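Local coordinates for protein putative citrate lyase, alfa subunit (PDB 2HJ0) that is a putative alpha subunit of citrate lyase, a two-sheet alpha/beta protein of the CitF family that assembles from two copies of its chain, at residues S35-P40 and Y199-V204; T66-H71 and I160-A165. One frame throughout, in Å; residues are numbered along the deposited sequence.

Contact 1: S35-P40 and Y199-V204; sequences SRQVKP and YADQVV
Asp201 extends from the turn ahead of strand 202-207 and takes the backbone N-H of Gln37 on its carboxylate. The bond, 2.7 Å from Gln37 N to Asp201 OD1, is nearly straight at the hydrogen (170°), but the N-H meets the oxygen from above the carboxylate plane, 55° out of it. The CG of Asp201 stands beside its own backbone N, anti to the carbonyl carbon (chi1 -81°), and from there OD1 reaches Gln37 N. The same oxygen also lies near Arg36 CA, 3.2 Å away.

Arg36 covers the other part of the turn with its aliphatic stem. Arg36 CB lies 3.7 Å from Tyr199 O, and Arg36 CD passes 3.6 Å from Ala200 O, with the chain extended from CG to NE. The guanidinium leads away from the segment 199-204, and its NE forms a salt bridge with Glu33 of the second subunit.

Farther along, the side chains of Lys39 and Gln202 cross obliquely, Lys39 CD coming near the terminal amide of Gln202.

Segment 199-204 runs from the end of helix 191-199 through Ala200 and Asp201 into strand 202-207, with Tyr199 resting on helix 148-157 and Ala200 on strand 164-169. Across from this connection, strand 37-38 pairs antiparallel with a strand of the second subunit, so the contact joins a strand of the intersubunit ladder to the passage between helix 191-199 and strand 202-207.

Contact 2: T66-H71 and I160-A165; sequences TISFHH and IHIDVA
Thr66 and Asp163 meet in a reciprocal pair of bonds where the two chains come together. Thr66 N donates to Asp163 OD2 at 2.7 Å, and the oxygen accepts on its anti lone pair in a nearly straight bond (168°). Thr66 O in turn accepts two N-H groups, from Asp163 N at 2.7 Å and from Val164 N at 3.3 Å. CG of Asp163 stands beside its own backbone N (chi1 -74°), and OD2 reaches Thr66 at the start of strand 66-69.

Two residues on, Ser68 N bonds to Val164 O at 3.1 Å, and this carbonyl also receives a CA-H contact from Ile67. Ile67 and Val164 pair on one face of the sheet, with CG2 of Ile67 against CB of Val164. On the other face, Ser68 OG lies against Ala165 CB and the CG2 and CD1 atoms of Ile162; its hydrogen bond is to Asp196, from helix 191-199.

Around this shell, helix 79-89 covers Ile67 through Leu84, while helix 148-157 packs on Ile162 through Ile155 and on Ser68 through Arg151. Strand 95-99 continues the sheet beyond strand 66-69. Neighbouring parallel strands with helices over both faces are the arrangement of an open alpha/beta sheet, consistent with the Rossmann-like clan of this family.

Contact 2 is buried within the parallel part of a mixed sheet, whereas contact 1 is partly buried at the subunit interface. Both reach the same sheet, since strands 164-169 and 202-207 are neighbours in it, and contact 2 is nested inside the chain loop closed by contact 1. Probable hydrogen bonds, Ala165 N to Gln202 O and Val204 N to Ala165 O, join the two. In each an aspartate just before a strand accepts a backbone N-H, but around Asp163 backbone pairing and apolar side chains carry the rest, while around Asp201 there is no strand pairing between the segments, and the nearby arginine bonds to another subunit.

Contact 1: S35-P40 and Y199-V204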
ATOM      1  N   SER A  35      14.523   1.808  -3.871  1.00 16.85           N
ATOM      2  CA  SER A  35      14.400   1.024  -2.637  1.00 17.92           C
ATOM      3  C   SER A  35      14.908   1.936  -1.511  1.00 18.53           C
ATOM      4  O   SER A  35      15.799   2.764  -1.724  1.00 19.00           O
ATOM      5  CB  SER A  35      15.234  -0.265  -2.695  1.00 17.00           C
ATOM      6  OG  SER A  35      16.624   0.018  -2.745  1.00 20.27           O
ATOM      7  N   ARG A  36      14.353   1.772  -0.316  1.00 18.24           N
ATOM      8  CA  ARG A  36      14.719   2.603   0.818  1.00 17.99           C
ATOM      9  C   ARG A  36      15.604   1.888   1.828  1.00 18.24           C
ATOM     10  O   ARG A  36      15.697   0.665   1.821  1.00 17.11           O
ATOM     11  CB  ARG A  36      13.438   3.101   1.502  1.00 18.15           C
ATOM     12  CG  ARG A  36      12.478   1.981   1.803  1.00 16.68           C
ATOM     13  CD  ARG A  36      11.060   2.434   2.112  1.00 17.07           C
ATOM     14  NE  ARG A  36      10.232   1.240   2.323  1.00 17.68           N
ATOM     15  CZ  ARG A  36       9.402   1.054   3.346  1.00 16.51           C
ATOM     16  NH1 ARG A  36       8.714  -0.080   3.434  1.00 17.38           N
ATOM     17  NH2 ARG A  36       9.258   1.997   4.270  1.00 15.35           N
ATOM     18  N   GLN A  37      16.263   2.677   2.678  1.00 19.47           N
ATOM     19  CA  GLN A  37      17.136   2.169   3.734  1.00 20.48           C
ATOM     20  C   GLN A  37      16.329   2.099   5.024  1.00 20.41           C
ATOM     21  O   GLN A  37      16.207   3.089   5.755  1.00 20.48           O
ATOM     22  CB  GLN A  37      18.327   3.099   3.929  1.00 20.76           C
ATOM     23  CG  GLN A  37      19.498   2.792   3.042  1.00 22.78           C
ATOM     24  CD  GLN A  37      20.379   1.695   3.601  1.00 24.98           C
ATOM     25  OE1 GLN A  37      21.280   1.211   2.918  1.00 26.45           O
ATOM     26  NE2 GLN A  37      20.132   1.304   4.852  1.00 26.31           N
ATOM     27  N   VAL A  38      15.787   0.913   5.280  1.00 19.42           N
ATOM     28  CA  VAL A  38      14.962   0.639   6.446  1.00 19.06           C
ATOM     29  C   VAL A  38      15.722   0.403   7.750  1.00 19.82           C
ATOM     30  O   VAL A  38      16.717  -0.316   7.768  1.00 19.42           O
ATOM     31  CB  VAL A  38      14.099  -0.597   6.191  1.00 19.14           C
ATOM     32  CG1 VAL A  38      13.227  -0.891   7.395  1.00 19.71           C
ATOM     33  CG2 VAL A  38      13.265  -0.381   4.948  1.00 21.24           C
ATOM     34  N   LYS A  39      15.246   1.012   8.833  1.00 19.94           N
ATOM     35  CA  LYS A  39      15.849   0.819  10.145  1.00 20.28           C
ATOM     36  C   LYS A  39      14.870  -0.021  10.963  1.00 19.46           C
ATOM     37  O   LYS A  39      13.871   0.484  11.472  1.00 18.83           O
ATOM     38  CB  LYS A  39      16.094   2.158  10.844  1.00 23.93           C
ATOM     39  CG  LYS A  39      17.185   3.013  10.202  1.00 28.30           C
ATOM     40  CD  LYS A  39      17.397   4.316  10.974  1.00 30.57           C
ATOM     41  CE  LYS A  39      18.709   5.005  10.584  1.00 31.30           C
ATOM     42  NZ  LYS A  39      18.942   6.235  11.416  1.00 32.73           N
ATOM     43  N   PRO A  40      15.148  -1.327  11.094  1.00 19.54           N
ATOM     44  CA  PRO A  40      14.286  -2.240  11.851  1.00 18.26           C
ATOM     45  C   PRO A  40      14.018  -1.733  13.250  1.00 18.98           C
ATOM     46  O   PRO A  40      14.884  -1.134  13.881  1.00 18.99           O
ATOM     47  CB  PRO A  40      15.073  -3.545  11.841  1.00 18.34           C
ATOM     48  CG  PRO A  40      16.501  -3.071  11.803  1.00 19.79           C
ATOM     49  CD  PRO A  40      16.430  -1.978  10.759  1.00 18.38           C
ATOM     50  N   TYR A 199       8.496   5.673  -0.247  1.00 13.82           N
ATOM     51  CA  TYR A 199       9.839   5.644  -0.795  1.00 14.75           C
ATOM     52  C   TYR A 199      10.933   6.316   0.032  1.00 14.23           C
ATOM     53  O   TYR A 199      12.114   6.105  -0.218  1.00 14.72           O
ATOM     54  CB  TYR A 199       9.815   6.256  -2.186  1.00 14.91           C
ATOM     55  CG  TYR A 199       9.063   5.420  -3.167  1.00 15.43           C
ATOM     56  CD1 TYR A 199       9.635   4.267  -3.717  1.00 17.59           C
ATOM     57  CD2 TYR A 199       7.769   5.763  -3.541  1.00 16.32           C
ATOM     58  CE1 TYR A 199       8.921   3.472  -4.626  1.00 19.56           C
ATOM     59  CE2 TYR A 199       7.045   4.986  -4.438  1.00 18.03           C
ATOM     60  CZ  TYR A 199       7.621   3.843  -4.979  1.00 19.22           C
ATOM     61  OH  TYR A 199       6.904   3.074  -5.867  1.00 19.22           O
ATOM     62  N   ALA A 200      10.545   7.129   1.002  1.00 13.00           N
ATOM     63  CA  ALA A 200      11.511   7.829   1.837  1.00 13.16           C
ATOM     64  C   ALA A 200      12.245   6.855   2.755  1.00 13.14           C
ATOM     65  O   ALA A 200      11.702   5.810   3.135  1.00 13.31           O
ATOM     66  CB  ALA A 200      10.801   8.905   2.672  1.00 10.82           C
ATOM     67  N   ASP A 201      13.485   7.192   3.102  1.00 13.25           N
ATOM     68  CA  ASP A 201      14.259   6.336   3.990  1.00 14.70           C
ATOM     69  C   ASP A 201      13.692   6.379   5.402  1.00 13.96           C
ATOM     70  O   ASP A 201      13.413   5.346   6.006  1.00 13.12           O
ATOM     71  CB  ASP A 201      15.726   6.755   4.000  1.00 15.28           C
ATOM     72  CG  ASP A 201      16.481   6.209   2.814  1.00 17.65           C
ATOM     73  OD1 ASP A 201      15.966   5.276   2.154  1.00 16.83           O
ATOM     74  OD2 ASP A 201      17.600   6.699   2.542  1.00 21.04           O
ATOM     75  N   GLN A 202      13.536   7.587   5.920  1.00 12.90           N
ATOM     76  CA  GLN A 202      12.974   7.772   7.233  1.00 12.57           C
ATOM     77  C   GLN A 202      11.741   8.666   7.132  1.00 12.10           C
ATOM     78  O   GLN A 202      11.745   9.693   6.435  1.00 11.14           O
ATOM     79  CB  GLN A 202      14.011   8.375   8.173  1.00 13.41           C
ATOM     80  CG  GLN A 202      14.826   7.325   8.860  1.00 13.52           C
ATOM     81  CD  GLN A 202      15.610   7.880   9.991  1.00 15.49           C
ATOM     82  OE1 GLN A 202      16.502   8.695   9.796  1.00 18.50           O
ATOM     83  NE2 GLN A 202      15.285   7.449  11.200  1.00 19.19           N
ATOM     84  N   VAL A 203      10.682   8.250   7.822  1.00  9.86           N
ATOM     85  CA  VAL A 203       9.420   8.975   7.832  1.00  8.71           C
ATOM     86  C   VAL A 203       9.048   9.413   9.241  1.00  7.99           C
ATOM     87  O   VAL A 203       9.027   8.607  10.171  1.00  8.62           O
ATOM     88  CB  VAL A 203       8.270   8.089   7.245  1.00  9.63           C
ATOM     89  CG1 VAL A 203       6.906   8.720   7.508  1.00  8.32           C
ATOM     90  CG2 VAL A 203       8.481   7.894   5.742  1.00  7.94           C
ATOM     91  N   VAL A 204       8.767  10.702   9.389  1.00  7.10           N
ATOM     92  CA  VAL A 204       8.365  11.279  10.669  1.00  6.02           C
ATOM     93  C   VAL A 204       6.969  11.864  10.480  1.00  5.86           C
ATOM     94  O   VAL A 204       6.825  12.855   9.769  1.00  5.89           O
ATOM     95  CB  VAL A 204       9.304  12.433  11.083  1.00  5.07           C
ATOM     96  CG1 VAL A 204       8.724  13.175  12.276  1.00  6.37           C
ATOM     97  CG2 VAL A 204      10.658  11.901  11.430  1.00  7.58           C
TER

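Contact 2: T66-H71 and I160-A165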
ATOM      1  N   THR A  66      18.094  15.395   1.759  1.00 19.25           N
ATOM      2  CA  THR A  66      16.840  15.835   1.176  1.00 17.60           C
ATOM      3  C   THR A  66      15.660  15.450   2.055  1.00 16.79           C
ATOM      4  O   THR A  66      15.576  14.329   2.535  1.00 18.32           O
ATOM      5  CB  THR A  66      16.619  15.252  -0.223  1.00 17.59           C
ATOM      6  OG1 THR A  66      17.603  15.784  -1.118  1.00 18.81           O
ATOM      7  CG2 THR A  66      15.228  15.625  -0.731  1.00 16.52           C
ATOM      8  N   ILE A  67      14.755  16.394   2.268  1.00 13.63           N
ATOM      9  CA  ILE A  67      13.585  16.150   3.078  1.00 11.46           C
ATOM     10  C   ILE A  67      12.347  16.518   2.268  1.00 11.49           C
ATOM     11  O   ILE A  67      12.426  17.299   1.318  1.00 10.32           O
ATOM     12  CB  ILE A  67      13.637  16.987   4.379  1.00 11.29           C
ATOM     13  CG1 ILE A  67      13.590  18.482   4.054  1.00  9.68           C
ATOM     14  CG2 ILE A  67      14.910  16.672   5.145  1.00 10.58           C
ATOM     15  CD1 ILE A  67      13.614  19.359   5.296  1.00  8.05           C
ATOM     16  N   SER A  68      11.199  15.958   2.646  1.00 11.40           N
ATOM     17  CA  SER A  68       9.944  16.237   1.941  1.00 10.06           C
ATOM     18  C   SER A  68       8.785  16.569   2.878  1.00  9.84           C
ATOM     19  O   SER A  68       8.854  16.334   4.091  1.00  8.84           O
ATOM     20  CB  SER A  68       9.557  15.040   1.072  1.00  9.46           C
ATOM     21  OG  SER A  68       9.523  13.842   1.830  1.00  8.64           O
ATOM     22  N   PHE A  69       7.721  17.107   2.283  1.00  8.57           N
ATOM     23  CA  PHE A  69       6.497  17.500   2.990  1.00  7.28           C
ATOM     24  C   PHE A  69       5.356  17.440   1.986  1.00  5.80           C
ATOM     25  O   PHE A  69       5.605  17.415   0.787  1.00  4.50           O
ATOM     26  CB  PHE A  69       6.569  18.944   3.504  1.00  6.98           C
ATOM     27  CG  PHE A  69       7.821  19.272   4.260  1.00  6.52           C
ATOM     28  CD1 PHE A  69       8.973  19.670   3.591  1.00  7.75           C
ATOM     29  CD2 PHE A  69       7.846  19.192   5.644  1.00  6.60           C
ATOM     30  CE1 PHE A  69      10.133  19.980   4.294  1.00  6.66           C
ATOM     31  CE2 PHE A  69       8.995  19.500   6.356  1.00  5.94           C
ATOM     32  CZ  PHE A  69      10.140  19.895   5.679  1.00  6.55           C
ATOM     33  N   HIS A  70       4.111  17.419   2.464  1.00  4.07           N
ATOM     34  CA  HIS A  70       2.987  17.407   1.541  1.00  3.88           C
ATOM     35  C   HIS A  70       2.190  18.697   1.723  1.00  4.10           C
ATOM     36  O   HIS A  70       2.386  19.411   2.704  1.00  2.59           O
ATOM     37  CB  HIS A  70       2.098  16.194   1.765  1.00  2.40           C
ATOM     38  CG  HIS A  70       1.311  16.246   3.030  1.00  1.75           C
ATOM     39  ND1 HIS A  70       1.614  15.465   4.124  1.00  2.99           N
ATOM     40  CD2 HIS A  70       0.265  17.025   3.395  1.00  1.00           C
ATOM     41  CE1 HIS A  70       0.794  15.767   5.114  1.00  3.34           C
ATOM     42  NE2 HIS A  70      -0.033  16.711   4.698  1.00  4.25           N
ATOM     43  N   HIS A  71       1.308  19.011   0.778  1.00  5.27           N
ATOM     44  CA  HIS A  71       0.514  20.237   0.871  1.00  6.87           C
ATOM     45  C   HIS A  71      -0.999  20.035   1.017  1.00  7.50           C
ATOM     46  O   HIS A  71      -1.797  20.887   0.584  1.00  6.92           O
ATOM     47  CB  HIS A  71       0.778  21.128  -0.351  1.00  6.05           C
ATOM     48  CG  HIS A  71       0.283  20.554  -1.639  1.00  4.79           C
ATOM     49  ND1 HIS A  71       0.849  19.444  -2.226  1.00  4.55           N
ATOM     50  CD2 HIS A  71      -0.753  20.910  -2.436  1.00  5.53           C
ATOM     51  CE1 HIS A  71       0.183  19.138  -3.325  1.00  4.92           C
ATOM     52  NE2 HIS A  71      -0.797  20.011  -3.474  1.00  5.30           N
ATOM     53  N   ILE A 160      15.858  10.786  -7.633  1.00 18.65           N
ATOM     54  CA  ILE A 160      15.678  11.707  -6.517  1.00 18.68           C
ATOM     55  C   ILE A 160      15.420  10.773  -5.328  1.00 17.96           C
ATOM     56  O   ILE A 160      14.752   9.753  -5.486  1.00 18.33           O
ATOM     57  CB  ILE A 160      14.470  12.615  -6.739  1.00 19.45           C
ATOM     58  CG1 ILE A 160      14.205  13.470  -5.502  1.00 21.36           C
ATOM     59  CG2 ILE A 160      13.264  11.773  -7.033  1.00 22.52           C
ATOM     60  CD1 ILE A 160      12.899  14.215  -5.559  1.00 21.10           C
ATOM     61  N   HIS A 161      15.940  11.100  -4.145  1.00 16.37           N
ATOM     62  CA  HIS A 161      15.754  10.216  -2.992  1.00 13.96           C
ATOM     63  C   HIS A 161      15.555  10.980  -1.687  1.00 13.30           C
ATOM     64  O   HIS A 161      16.409  11.772  -1.276  1.00 14.34           O
ATOM     65  CB  HIS A 161      16.961   9.286  -2.889  1.00 13.10           C
ATOM     66  CG  HIS A 161      16.677   7.993  -2.198  1.00 13.78           C
ATOM     67  ND1 HIS A 161      16.753   7.844  -0.832  1.00 14.98           N
ATOM     68  CD2 HIS A 161      16.311   6.783  -2.690  1.00 14.83           C
ATOM     69  CE1 HIS A 161      16.444   6.600  -0.510  1.00 14.53           C
ATOM     70  NE2 HIS A 161      16.172   5.936  -1.619  1.00 13.44           N
ATOM     71  N   ILE A 162      14.437  10.720  -1.022  1.00 10.59           N
ATOM     72  CA  ILE A 162      14.129  11.415   0.214  1.00  9.12           C
ATOM     73  C   ILE A 162      14.791  10.806   1.433  1.00  9.05           C
ATOM     74  O   ILE A 162      14.614   9.627   1.722  1.00  9.78           O
ATOM     75  CB  ILE A 162      12.612  11.462   0.444  1.00  8.99           C
ATOM     76  CG1 ILE A 162      11.922  12.025  -0.798  1.00  8.63           C
ATOM     77  CG2 ILE A 162      12.289  12.342   1.645  1.00  6.93           C
ATOM     78  CD1 ILE A 162      10.399  11.939  -0.743  1.00  9.86           C
ATOM     79  N   ASP A 163      15.560  11.615   2.151  1.00  9.38           N
ATOM     80  CA  ASP A 163      16.231  11.129   3.350  1.00 10.05           C
ATOM     81  C   ASP A 163      15.242  11.060   4.497  1.00 10.10           C
ATOM     82  O   ASP A 163      15.122  10.043   5.178  1.00 11.00           O
ATOM     83  CB  ASP A 163      17.387  12.046   3.738  1.00 11.07           C
ATOM     84  CG  ASP A 163      18.570  11.898   2.820  1.00 13.97           C
ATOM     85  OD1 ASP A 163      19.153  10.786   2.784  1.00 16.14           O
ATOM     86  OD2 ASP A 163      18.915  12.889   2.130  1.00 16.07           O
ATOM     87  N   VAL A 164      14.532  12.155   4.717  1.00  8.73           N
ATOM     88  CA  VAL A 164      13.563  12.195   5.789  1.00  8.51           C
ATOM     89  C   VAL A 164      12.313  12.896   5.313  1.00  8.38           C
ATOM     90  O   VAL A 164      12.371  13.996   4.761  1.00  8.90           O
ATOM     91  CB  VAL A 164      14.092  12.961   7.010  1.00  7.90           C
ATOM     92  CG1 VAL A 164      13.058  12.937   8.127  1.00  7.23           C
ATOM     93  CG2 VAL A 164      15.385  12.355   7.476  1.00  8.47           C
ATOM     94  N   ALA A 165      11.174  12.255   5.530  1.00  7.70           N
ATOM     95  CA  ALA A 165       9.910  12.851   5.140  1.00  7.18           C
ATOM     96  C   ALA A 165       9.149  13.251   6.389  1.00  8.30           C
ATOM     97  O   ALA A 165       8.850  12.412   7.241  1.00 10.23           O
ATOM     98  CB  ALA A 165       9.098  11.879   4.324  1.00  4.59           C
TER